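Local atomic coordinates of acetyl-CoA hydrolase/transferase family protein (Porphyromonas gingivalis, PDB entry 2NVV), a protein that probably hydrolyses acetyl-CoA or transfers its coenzyme A to another carboxylate, and binds zinc. Residues Leu3-Ala8 / Val207-Arg211; Asn31-Pro36 / Ile156-Asn160; Ala236-Val240 / Leu270-Ile276. All blocks are in the same frame, centred on the assembly; numbering follows the deposited sequence.

Contact 1: Leu3-Ala8 / Val207-Arg211; sequences LRFITA and VGVVR
The F5 ring lies between R211 and V209. Against one face the guanidinium of R211 lies flat on the ring, the two planes nearly parallel (7°), with R211 CZ 3.8 Å from the centroid of the F5 ring. Since CZ sits off the ring centre while R211 NH2 hovers over it, this is an off-centre cation-pi stack. Against the opposite face V209 CB makes a CH-pi contact, and V209 CG1 approaches F5 CE1 at 3.6 Å. An aromatic ring suits this exposed spot because it offers one face to a charged group and the other to a branched hydrocarbon. The reach of R211 comes from a side chain extended from CG to NE, which then turns at chi4 (81°) to present its plane to the ring.

The backbones beneath meet in a single bridge of parallel type, F5 with V209. V209 N donates to R4 O at 2.8 Å and I6 N to V209 O at 3.2 Å. End to end, segments 3-8 and 207-211 run 69° apart, which fits a pairing of one residue. In this way the N-terminal segment borders the outermost strand, 206-212, of a Rossmann-like parallel sheet, while V210 and G208 bond on their other side to V157 of strand 154-160.

Beyond the bridge, the end of the I6 side chain leans over the strand. Its CD1 reaches G208 CA at 3.7 Å, where glycine presents only its backbone, and its CG1 meets V210 CG2 at 4.1 Å, the two side chains at about a right angle. A11 of helix 8-12 touches both I6 and V210. T7 stands at the N-cap of that helix, its hydroxyl OG1 accepting a hydrogen bond from E10 N, a role for which threonine is well suited.

Contact 2: Asn31-Pro36 / Ile156-Asn160; sequences NPKVVP and IVELN
E158 projects from its strand with its carboxylate among the backbone amides of K33, V34 and V35. OE2 accepts a hydrogen bond from K33 N, nearly straight at 169°; its measured 2.5 Å is too short to be taken literally at this resolution. OE1 takes a weak bond from V35 N at 3.3 Å, and V34 N is weakly bonded to both oxygens. Glutamate suits the place because it carries two acceptor oxygens on a chain long enough to cross; CG anti to the backbone N (chi1 -156°) and an extended chain bring them there. The buried carboxylate, if charged, would be met by successive N-H groups just before and at the first turn of helix 35-47, whose dipole would be expected to favour it.

Within the fold, this is the beta-alpha connection that follows strand 20-23 of the Rossmann-like parallel sheet, held to strand 154-160, two places along. The tightly packed side is buried and made of carbon: P32 CB lies 3.5 Å from E158 OE1, and V35 CG2 meets I156 CG2 at 4.1 Å. Proline and branched valine fill this side, where I124 of the intervening strand touches P32, V35 and I156. V34, though partly exposed, still lays CG1 against E158 OE1.

The looser side is that of K33, partly exposed, whose ammonium stays apart from the E158 carboxylate. The K33 chain bends at chi4, bringing NZ to N31 O at 2.9 Å, and NZ forms a salt bridge with E126, to which N160 ND2 also donates.

Contact 3: Ala236-Val240 / Leu270-Ile276; sequences AAFLV and LGDNPDI
Helix 226-245 and the end of helix 261-272 approach with their backbones close, A236 CA and L270 CA being 5.2 Å apart, and the chain then leaves the second helix at N273 to fold through a type I turn, N273 to I276, beside V240. Alanine suits the close end: its CB meets L270 N at 3.9 Å and L270 CD2 at 4.1 Å, where its small methyl lets the backbones come close. The end of L270 comes nearer through CD2, which also meets L239 CD2 at 4.2 Å, the two side chains crossing obliquely.

V240 fills the other end. Its CG1, anti to the carbonyl carbon (chi1 -44°), points into the turn and touches three of its residues. I276 CD1 lies 3.4 Å from V240 CG1, the side chains crossing at about a right angle; D275 CB stands 3.8 Å from the same CG1, and N273 OD1 3.5 Å from it. A short branched residue can touch all three without a long chain to place. The I276 side chain bends so that CD1 touches both L239 CB and V240 CG1.

No hydrogen bond passes between the two segments; within the turn, N273 OD1 accepts from D275 N in the carbonyl plane, an Asx turn for which asparagine is a natural choice, and N273 O receives I276 N, the bond that closes the type I turn.

F252 touches both L239 and I276 from a loop. Elsewhere on helix 226-245, F238 packs against I390 of strand 389-392 and V428 of strand 427-430, while helix 261-272 begins at the predicted CoA-binding stretch ending in V262, whose side chain is about 11 Å from that of L270.

Overall arrangement
From the N terminus, residues 3-8 await strand 206-212, so contact 1 closes a loop of nearly 200 residues. Contact 2 lies wholly within it, joining the turn before helix 35-47 to strand 154-160. The two touch, since strands 154-160 and 206-212 are neighbours in one parallel sheet; together they tie the start of the chain to the edge strand, and the first beta-alpha connection to the strand next to it. Contact 3 follows in series, closing a short loop between helices 226-245 and 261-272. It lies on the opposite side of the chain's centre, about 50 Å from contact 1 and 41 Å from contact 2, centre to centre, where helix 226-245 packs on the mixed sheet holding strands 389-392 and 427-430.

Contact 1: Leu3-Ala8 / Val207-Arg211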
ATOM      1  N   LEU A   3      28.317 -26.253  22.566  1.00 11.41           N
ATOM      2  CA  LEU A   3      28.651 -25.186  21.631  1.00 12.01           C
ATOM      3  C   LEU A   3      30.122 -25.264  21.252  1.00 13.83           C
ATOM      4  O   LEU A   3      31.004 -25.275  22.108  1.00 14.46           O
ATOM      5  CB  LEU A   3      28.348 -23.815  22.246  1.00 11.02           C
ATOM      6  CG  LEU A   3      26.996 -23.154  21.937  1.00 10.06           C
ATOM      7  CD1 LEU A   3      25.868 -24.195  21.934  1.00  9.26           C
ATOM      8  CD2 LEU A   3      26.739 -22.053  22.970  1.00  8.22           C
ATOM      9  N   ARG A   4      30.372 -25.322  19.949  1.00 15.41           N
ATOM     10  CA  ARG A   4      31.721 -25.410  19.418  1.00 16.99           C
ATOM     11  C   ARG A   4      32.196 -24.027  18.963  1.00 17.40           C
ATOM     12  O   ARG A   4      31.496 -23.332  18.226  1.00 18.01           O
ATOM     13  CB  ARG A   4      31.737 -26.384  18.235  1.00 17.84           C
ATOM     14  CG  ARG A   4      33.072 -26.528  17.554  1.00 20.72           C
ATOM     15  CD  ARG A   4      32.920 -27.248  16.226  1.00 22.97           C
ATOM     16  NE  ARG A   4      34.136 -27.177  15.414  1.00 24.72           N
ATOM     17  CZ  ARG A   4      34.206 -27.552  14.138  1.00 25.60           C
ATOM     18  NH1 ARG A   4      33.131 -28.025  13.529  1.00 25.67           N
ATOM     19  NH2 ARG A   4      35.345 -27.439  13.464  1.00 26.73           N
ATOM     20  N   PHE A   5      33.380 -23.629  19.419  1.00 17.70           N
ATOM     21  CA  PHE A   5      33.951 -22.353  19.037  1.00 18.89           C
ATOM     22  C   PHE A   5      34.927 -22.556  17.888  1.00 19.85           C
ATOM     23  O   PHE A   5      35.815 -23.401  17.960  1.00 20.14           O
ATOM     24  CB  PHE A   5      34.635 -21.733  20.240  1.00 18.59           C
ATOM     25  CG  PHE A   5      33.669 -21.242  21.267  1.00 19.17           C
ATOM     26  CD1 PHE A   5      33.288 -19.906  21.296  1.00 19.58           C
ATOM     27  CD2 PHE A   5      33.070 -22.130  22.158  1.00 19.13           C
ATOM     28  CE1 PHE A   5      32.320 -19.458  22.195  1.00 19.61           C
ATOM     29  CE2 PHE A   5      32.100 -21.690  23.060  1.00 18.59           C
ATOM     30  CZ  PHE A   5      31.724 -20.350  23.076  1.00 19.52           C
ATOM     31  N   ILE A   6      34.747 -21.786  16.821  1.00 20.19           N
ATOM     32  CA  ILE A   6      35.588 -21.906  15.644  1.00 19.92           C
ATOM     33  C   ILE A   6      36.031 -20.557  15.099  1.00 19.12           C
ATOM     34  O   ILE A   6      35.705 -19.506  15.650  1.00 19.21           O
ATOM     35  CB  ILE A   6      34.849 -22.659  14.527  1.00 20.63           C
ATOM     36  CG1 ILE A   6      33.548 -21.932  14.179  1.00 20.03           C
ATOM     37  CG2 ILE A   6      34.536 -24.074  14.970  1.00 20.89           C
ATOM     38  CD1 ILE A   6      32.731 -22.619  13.108  1.00 21.10           C
ATOM     39  N   THR A   7      36.787 -20.601  14.007  1.00 19.21           N
ATOM     40  CA  THR A   7      37.291 -19.394  13.365  1.00 19.14           C
ATOM     41  C   THR A   7      36.356 -18.955  12.253  1.00 18.68           C
ATOM     42  O   THR A   7      35.464 -19.695  11.851  1.00 18.29           O
ATOM     43  CB  THR A   7      38.677 -19.626  12.750  1.00 19.07           C
ATOM     44  OG1 THR A   7      38.572 -20.575  11.684  1.00 18.53           O
ATOM     45  CG2 THR A   7      39.630 -20.161  13.788  1.00 18.99           C
ATOM     46  N   ALA A   8      36.566 -17.747  11.754  1.00 18.97           N
ATOM     47  CA  ALA A   8      35.729 -17.226  10.688  1.00 18.92           C
ATOM     48  C   ALA A   8      35.993 -18.000   9.412  1.00 19.00           C
ATOM     49  O   ALA A   8      35.181 -17.985   8.490  1.00 19.20           O
ATOM     50  CB  ALA A   8      36.012 -15.751  10.471  1.00 18.16           C
ATOM     51  N   VAL A 207      26.349 -24.635  14.066  1.00 11.81           N
ATOM     52  CA  VAL A 207      27.546 -25.315  13.606  1.00 12.56           C
ATOM     53  C   VAL A 207      28.812 -24.721  14.204  1.00 12.67           C
ATOM     54  O   VAL A 207      29.886 -25.312  14.101  1.00 12.75           O
ATOM     55  CB  VAL A 207      27.656 -25.289  12.079  1.00 12.46           C
ATOM     56  CG1 VAL A 207      26.500 -26.060  11.479  1.00 13.46           C
ATOM     57  CG2 VAL A 207      27.668 -23.853  11.573  1.00 13.09           C
ATOM     58  N   GLY A 208      28.687 -23.557  14.837  1.00 13.78           N
ATOM     59  CA  GLY A 208      29.848 -22.926  15.447  1.00 13.92           C
ATOM     60  C   GLY A 208      29.639 -21.509  15.953  1.00 13.39           C
ATOM     61  O   GLY A 208      28.742 -20.788  15.494  1.00 12.77           O
ATOM     62  N   VAL A 209      30.478 -21.115  16.910  1.00 12.01           N
ATOM     63  CA  VAL A 209      30.433 -19.777  17.497  1.00 11.70           C
ATOM     64  C   VAL A 209      31.783 -19.098  17.327  1.00 10.19           C
ATOM     65  O   VAL A 209      32.790 -19.552  17.875  1.00 10.03           O
ATOM     66  CB  VAL A 209      30.100 -19.808  19.007  1.00 10.91           C
ATOM     67  CG1 VAL A 209      30.077 -18.388  19.556  1.00 10.84           C
ATOM     68  CG2 VAL A 209      28.746 -20.486  19.241  1.00 11.31           C
ATOM     69  N   VAL A 210      31.801 -18.012  16.563  1.00  9.14           N
ATOM     70  CA  VAL A 210      33.030 -17.263  16.312  1.00  9.03           C
ATOM     71  C   VAL A 210      33.070 -16.054  17.235  1.00  8.81           C
ATOM     72  O   VAL A 210      32.147 -15.235  17.241  1.00  9.37           O
ATOM     73  CB  VAL A 210      33.093 -16.756  14.845  1.00  9.17           C
ATOM     74  CG1 VAL A 210      34.438 -16.113  14.575  1.00  8.54           C
ATOM     75  CG2 VAL A 210      32.839 -17.901  13.874  1.00  9.19           C
ATOM     76  N   ARG A 211      34.131 -15.938  18.024  1.00  9.14           N
ATOM     77  CA  ARG A 211      34.246 -14.813  18.934  1.00  8.47           C
ATOM     78  C   ARG A 211      34.782 -13.606  18.197  1.00  8.48           C
ATOM     79  O   ARG A 211      35.753 -13.703  17.448  1.00  8.64           O
ATOM     80  CB  ARG A 211      35.181 -15.146  20.098  1.00  8.84           C
ATOM     81  CG  ARG A 211      34.688 -16.228  21.031  1.00  9.76           C
ATOM     82  CD  ARG A 211      35.474 -16.196  22.337  1.00 11.33           C
ATOM     83  NE  ARG A 211      35.125 -17.285  23.251  1.00 14.42           N
ATOM     84  CZ  ARG A 211      35.598 -18.525  23.156  1.00 15.42           C
ATOM     85  NH1 ARG A 211      36.448 -18.853  22.183  1.00 15.54           N
ATOM     86  NH2 ARG A 211      35.224 -19.441  24.042  1.00 15.52           N
TER

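Contact 2: Asn31-Pro36 / Ile156-Asn160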
ATOM      1  N   ASN A  31      24.465  -6.980  12.439  1.00  7.16           N
ATOM      2  CA  ASN A  31      24.931  -7.836  11.354  1.00  6.39           C
ATOM      3  C   ASN A  31      26.287  -8.470  11.608  1.00  6.48           C
ATOM      4  O   ASN A  31      27.139  -7.890  12.278  1.00  6.39           O
ATOM      5  CB  ASN A  31      25.030  -7.026  10.062  1.00  6.39           C
ATOM      6  CG  ASN A  31      23.741  -7.001   9.285  1.00  6.93           C
ATOM      7  OD1 ASN A  31      23.440  -7.918   8.525  1.00  7.10           O
ATOM      8  ND2 ASN A  31      22.964  -5.955   9.479  1.00  8.28           N
ATOM      9  N   PRO A  32      26.507  -9.681  11.067  1.00  6.67           N
ATOM     10  CA  PRO A  32      27.785 -10.366  11.240  1.00  6.44           C
ATOM     11  C   PRO A  32      28.842  -9.528  10.502  1.00  7.78           C
ATOM     12  O   PRO A  32      28.546  -8.957   9.453  1.00  6.39           O
ATOM     13  CB  PRO A  32      27.527 -11.728  10.595  1.00  6.39           C
ATOM     14  CG  PRO A  32      26.494 -11.416   9.551  1.00  6.75           C
ATOM     15  CD  PRO A  32      25.567 -10.524  10.311  1.00  6.39           C
ATOM     16  N   LYS A  33      30.059  -9.458  11.047  1.00  7.54           N
ATOM     17  CA  LYS A  33      31.117  -8.641  10.458  1.00  7.41           C
ATOM     18  C   LYS A  33      32.414  -9.343  10.033  1.00  7.98           C
ATOM     19  O   LYS A  33      33.238  -8.750   9.327  1.00  8.18           O
ATOM     20  CB  LYS A  33      31.471  -7.522  11.438  1.00  7.05           C
ATOM     21  CG  LYS A  33      30.299  -6.682  11.860  1.00  6.84           C
ATOM     22  CD  LYS A  33      30.631  -5.877  13.104  1.00  8.07           C
ATOM     23  CE  LYS A  33      29.470  -4.975  13.513  1.00 10.41           C
ATOM     24  NZ  LYS A  33      28.271  -5.734  13.928  1.00 10.50           N
ATOM     25  N   VAL A  34      32.611 -10.589  10.450  1.00  7.91           N
ATOM     26  CA  VAL A  34      33.850 -11.272  10.097  1.00  7.59           C
ATOM     27  C   VAL A  34      33.683 -12.541   9.240  1.00  7.92           C
ATOM     28  O   VAL A  34      34.543 -12.873   8.418  1.00  7.74           O
ATOM     29  CB  VAL A  34      34.669 -11.584  11.384  1.00  8.16           C
ATOM     30  CG1 VAL A  34      34.077 -12.771  12.103  1.00  9.67           C
ATOM     31  CG2 VAL A  34      36.131 -11.823  11.040  1.00  9.47           C
ATOM     32  N   VAL A  35      32.570 -13.238   9.405  1.00  7.91           N
ATOM     33  CA  VAL A  35      32.355 -14.437   8.620  1.00  6.51           C
ATOM     34  C   VAL A  35      32.072 -14.154   7.140  1.00  6.58           C
ATOM     35  O   VAL A  35      32.650 -14.794   6.261  1.00  6.43           O
ATOM     36  CB  VAL A  35      31.217 -15.293   9.208  1.00  6.39           C
ATOM     37  CG1 VAL A  35      30.914 -16.478   8.274  1.00  7.31           C
ATOM     38  CG2 VAL A  35      31.626 -15.805  10.578  1.00  6.39           C
ATOM     39  N   PRO A  36      31.170 -13.197   6.839  1.00  6.39           N
ATOM     40  CA  PRO A  36      30.903 -12.929   5.418  1.00  6.85           C
ATOM     41  C   PRO A  36      32.156 -12.626   4.582  1.00  6.85           C
ATOM     42  O   PRO A  36      32.210 -12.949   3.393  1.00  6.39           O
ATOM     43  CB  PRO A  36      29.903 -11.768   5.458  1.00  6.39           C
ATOM     44  CG  PRO A  36      30.060 -11.191   6.831  1.00  6.97           C
ATOM     45  CD  PRO A  36      30.297 -12.379   7.697  1.00  6.39           C
ATOM     46  N   ILE A 156      25.317 -20.045  12.077  1.00  7.66           N
ATOM     47  CA  ILE A 156      26.685 -19.644  12.379  1.00  8.31           C
ATOM     48  C   ILE A 156      26.602 -18.403  13.256  1.00  8.07           C
ATOM     49  O   ILE A 156      26.207 -17.338  12.796  1.00  8.40           O
ATOM     50  CB  ILE A 156      27.480 -19.296  11.101  1.00  7.68           C
ATOM     51  CG1 ILE A 156      27.641 -20.545  10.225  1.00  7.64           C
ATOM     52  CG2 ILE A 156      28.832 -18.715  11.482  1.00  6.94           C
ATOM     53  CD1 ILE A 156      28.367 -20.284   8.916  1.00  8.23           C
ATOM     54  N   VAL A 157      26.966 -18.551  14.523  1.00  8.09           N
ATOM     55  CA  VAL A 157      26.923 -17.439  15.472  1.00  9.72           C
ATOM     56  C   VAL A 157      28.241 -16.669  15.614  1.00  9.92           C
ATOM     57  O   VAL A 157      29.333 -17.236  15.557  1.00 10.02           O
ATOM     58  CB  VAL A 157      26.501 -17.925  16.871  1.00  9.34           C
ATOM     59  CG1 VAL A 157      26.378 -16.737  17.818  1.00  8.59           C
ATOM     60  CG2 VAL A 157      25.192 -18.704  16.773  1.00  9.10           C
ATOM     61  N   GLU A 158      28.113 -15.366  15.817  1.00 11.60           N
ATOM     62  CA  GLU A 158      29.244 -14.465  15.964  1.00 12.16           C
ATOM     63  C   GLU A 158      29.053 -13.738  17.303  1.00 12.20           C
ATOM     64  O   GLU A 158      28.187 -12.881  17.420  1.00 11.97           O
ATOM     65  CB  GLU A 158      29.213 -13.485  14.797  1.00 11.86           C
ATOM     66  CG  GLU A 158      30.526 -12.855  14.428  1.00 11.41           C
ATOM     67  CD  GLU A 158      30.471 -12.174  13.066  1.00 12.50           C
ATOM     68  OE1 GLU A 158      30.542 -12.870  12.025  1.00 11.13           O
ATOM     69  OE2 GLU A 158      30.339 -10.937  13.042  1.00 13.25           O
ATOM     70  N   LEU A 159      29.855 -14.100  18.304  1.00 11.56           N
ATOM     71  CA  LEU A 159      29.765 -13.518  19.649  1.00 13.02           C
ATOM     72  C   LEU A 159      30.612 -12.252  19.798  1.00 14.27           C
ATOM     73  O   LEU A 159      31.825 -12.331  20.017  1.00 15.67           O
ATOM     74  CB  LEU A 159      30.227 -14.543  20.681  1.00 12.67           C
ATOM     75  CG  LEU A 159      29.466 -14.718  21.999  1.00 12.46           C
ATOM     76  CD1 LEU A 159      30.362 -15.459  22.967  1.00 11.23           C
ATOM     77  CD2 LEU A 159      29.063 -13.393  22.592  1.00 12.64           C
ATOM     78  N   ASN A 160      29.966 -11.090  19.710  1.00 14.49           N
ATOM     79  CA  ASN A 160      30.663  -9.808  19.801  1.00 13.76           C
ATOM     80  C   ASN A 160      30.983  -9.337  21.222  1.00 13.62           C
ATOM     81  O   ASN A 160      30.108  -9.217  22.068  1.00 12.32           O
ATOM     82  CB  ASN A 160      29.846  -8.730  19.091  1.00 14.25           C
ATOM     83  CG  ASN A 160      30.693  -7.568  18.638  1.00 14.70           C
ATOM     84  OD1 ASN A 160      31.688  -7.231  19.272  1.00 15.39           O
ATOM     85  ND2 ASN A 160      30.300  -6.939  17.538  1.00 15.43           N
TER

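Contact 3: Ala236-Val240 / Leu270-Ile276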
ATOM      1  N   ALA A 236       7.683  20.284  11.798  1.00  6.39           N
ATOM      2  CA  ALA A 236       7.275  20.500  13.186  1.00  6.39           C
ATOM      3  C   ALA A 236       6.142  21.523  13.336  1.00  6.39           C
ATOM      4  O   ALA A 236       5.195  21.299  14.097  1.00  6.39           O
ATOM      5  CB  ALA A 236       8.469  20.932  14.004  1.00  6.39           C
ATOM      6  N   ALA A 237       6.235  22.642  12.620  1.00  6.39           N
ATOM      7  CA  ALA A 237       5.192  23.663  12.696  1.00  6.70           C
ATOM      8  C   ALA A 237       3.861  23.176  12.103  1.00  6.72           C
ATOM      9  O   ALA A 237       2.783  23.542  12.572  1.00  6.39           O
ATOM     10  CB  ALA A 237       5.648  24.918  11.981  1.00  6.71           C
ATOM     11  N   PHE A 238       3.937  22.362  11.061  1.00  6.39           N
ATOM     12  CA  PHE A 238       2.745  21.834  10.424  1.00  6.69           C
ATOM     13  C   PHE A 238       2.009  20.943  11.419  1.00  6.39           C
ATOM     14  O   PHE A 238       0.799  21.066  11.624  1.00  6.39           O
ATOM     15  CB  PHE A 238       3.142  21.020   9.191  1.00  6.79           C
ATOM     16  CG  PHE A 238       2.035  20.155   8.642  1.00  6.39           C
ATOM     17  CD1 PHE A 238       0.898  20.724   8.087  1.00  6.39           C
ATOM     18  CD2 PHE A 238       2.139  18.766   8.681  1.00  6.39           C
ATOM     19  CE1 PHE A 238      -0.120  19.934   7.578  1.00  6.39           C
ATOM     20  CE2 PHE A 238       1.121  17.966   8.175  1.00  6.66           C
ATOM     21  CZ  PHE A 238      -0.013  18.554   7.619  1.00  6.39           C
ATOM     22  N   LEU A 239       2.761  20.054  12.050  1.00  6.39           N
ATOM     23  CA  LEU A 239       2.199  19.137  13.019  1.00  6.39           C
ATOM     24  C   LEU A 239       1.507  19.838  14.190  1.00  6.39           C
ATOM     25  O   LEU A 239       0.373  19.478  14.526  1.00  7.23           O
ATOM     26  CB  LEU A 239       3.289  18.171  13.502  1.00  6.39           C
ATOM     27  CG  LEU A 239       3.312  16.782  12.828  1.00  6.75           C
ATOM     28  CD1 LEU A 239       2.728  16.827  11.437  1.00  6.39           C
ATOM     29  CD2 LEU A 239       4.731  16.249  12.803  1.00  6.71           C
ATOM     30  N   VAL A 240       2.145  20.834  14.808  1.00  6.39           N
ATOM     31  CA  VAL A 240       1.478  21.512  15.924  1.00  6.47           C
ATOM     32  C   VAL A 240       0.221  22.194  15.372  1.00  6.39           C
ATOM     33  O   VAL A 240      -0.820  22.250  16.018  1.00  6.39           O
ATOM     34  CB  VAL A 240       2.373  22.600  16.610  1.00  6.39           C
ATOM     35  CG1 VAL A 240       3.775  22.079  16.811  1.00  6.69           C
ATOM     36  CG2 VAL A 240       2.392  23.870  15.802  1.00  6.39           C
ATOM     37  N   LEU A 270      11.181  19.221  16.209  1.00  6.90           N
ATOM     38  CA  LEU A 270      10.141  18.725  17.102  1.00  6.74           C
ATOM     39  C   LEU A 270      10.550  18.959  18.555  1.00  6.71           C
ATOM     40  O   LEU A 270       9.763  19.450  19.359  1.00  7.77           O
ATOM     41  CB  LEU A 270       9.916  17.227  16.863  1.00  6.39           C
ATOM     42  CG  LEU A 270       9.335  16.797  15.511  1.00  6.39           C
ATOM     43  CD1 LEU A 270       9.515  15.292  15.348  1.00  6.39           C
ATOM     44  CD2 LEU A 270       7.852  17.179  15.409  1.00  6.39           C
ATOM     45  N   GLY A 271      11.787  18.597  18.883  1.00  6.39           N
ATOM     46  CA  GLY A 271      12.281  18.783  20.229  1.00  6.54           C
ATOM     47  C   GLY A 271      12.307  20.243  20.654  1.00  8.27           C
ATOM     48  O   GLY A 271      12.077  20.559  21.826  1.00  7.52           O
ATOM     49  N   ASP A 272      12.574  21.145  19.716  1.00  9.03           N
ATOM     50  CA  ASP A 272      12.633  22.563  20.048  1.00 10.21           C
ATOM     51  C   ASP A 272      11.298  23.308  19.979  1.00 10.18           C
ATOM     52  O   ASP A 272      11.203  24.469  20.384  1.00 10.16           O
ATOM     53  CB  ASP A 272      13.669  23.260  19.168  1.00 12.76           C
ATOM     54  CG  ASP A 272      15.081  23.196  19.758  1.00 16.16           C
ATOM     55  OD1 ASP A 272      16.009  23.749  19.128  1.00 17.46           O
ATOM     56  OD2 ASP A 272      15.272  22.602  20.851  1.00 17.58           O
ATOM     57  N   ASN A 273      10.261  22.658  19.467  1.00 10.34           N
ATOM     58  CA  ASN A 273       8.960  23.299  19.399  1.00 10.13           C
ATOM     59  C   ASN A 273       8.182  22.846  20.633  1.00 10.80           C
ATOM     60  O   ASN A 273       7.735  21.702  20.713  1.00  9.84           O
ATOM     61  CB  ASN A 273       8.228  22.890  18.126  1.00  7.94           C
ATOM     62  CG  ASN A 273       7.045  23.776  17.834  1.00  6.39           C
ATOM     63  OD1 ASN A 273       6.157  23.935  18.667  1.00  6.39           O
ATOM     64  ND2 ASN A 273       7.026  24.366  16.644  1.00  6.39           N
ATOM     65  N   PRO A 274       8.009  23.745  21.616  1.00 10.95           N
ATOM     66  CA  PRO A 274       7.294  23.453  22.863  1.00 12.36           C
ATOM     67  C   PRO A 274       5.856  22.998  22.675  1.00 11.80           C
ATOM     68  O   PRO A 274       5.301  22.340  23.556  1.00 12.02           O
ATOM     69  CB  PRO A 274       7.395  24.767  23.631  1.00 12.38           C
ATOM     70  CG  PRO A 274       7.357  25.786  22.533  1.00 13.22           C
ATOM     71  CD  PRO A 274       8.317  25.185  21.525  1.00 12.84           C
ATOM     72  N   ASP A 275       5.251  23.347  21.539  1.00 11.85           N
ATOM     73  CA  ASP A 275       3.879  22.944  21.257  1.00 11.67           C
ATOM     74  C   ASP A 275       3.820  21.485  20.847  1.00 10.23           C
ATOM     75  O   ASP A 275       2.733  20.930  20.665  1.00 11.11           O
ATOM     76  CB  ASP A 275       3.266  23.799  20.162  1.00 13.99           C
ATOM     77  CG  ASP A 275       2.878  25.168  20.652  1.00 16.77           C
ATOM     78  OD1 ASP A 275       2.296  25.248  21.754  1.00 16.34           O
ATOM     79  OD2 ASP A 275       3.143  26.157  19.935  1.00 18.20           O
ATOM     80  N   ILE A 276       4.988  20.866  20.685  1.00  9.07           N
ATOM     81  CA  ILE A 276       5.047  19.445  20.350  1.00  7.38           C
ATOM     82  C   ILE A 276       5.243  18.741  21.687  1.00  6.39           C
ATOM     83  O   ILE A 276       6.283  18.888  22.318  1.00  6.39           O
ATOM     84  CB  ILE A 276       6.246  19.108  19.422  1.00  7.31           C
ATOM     85  CG1 ILE A 276       6.009  19.666  18.019  1.00  6.53           C
ATOM     86  CG2 ILE A 276       6.435  17.599  19.339  1.00  6.39           C
ATOM     87  CD1 ILE A 276       4.930  18.954  17.242  1.00  6.39           C
TER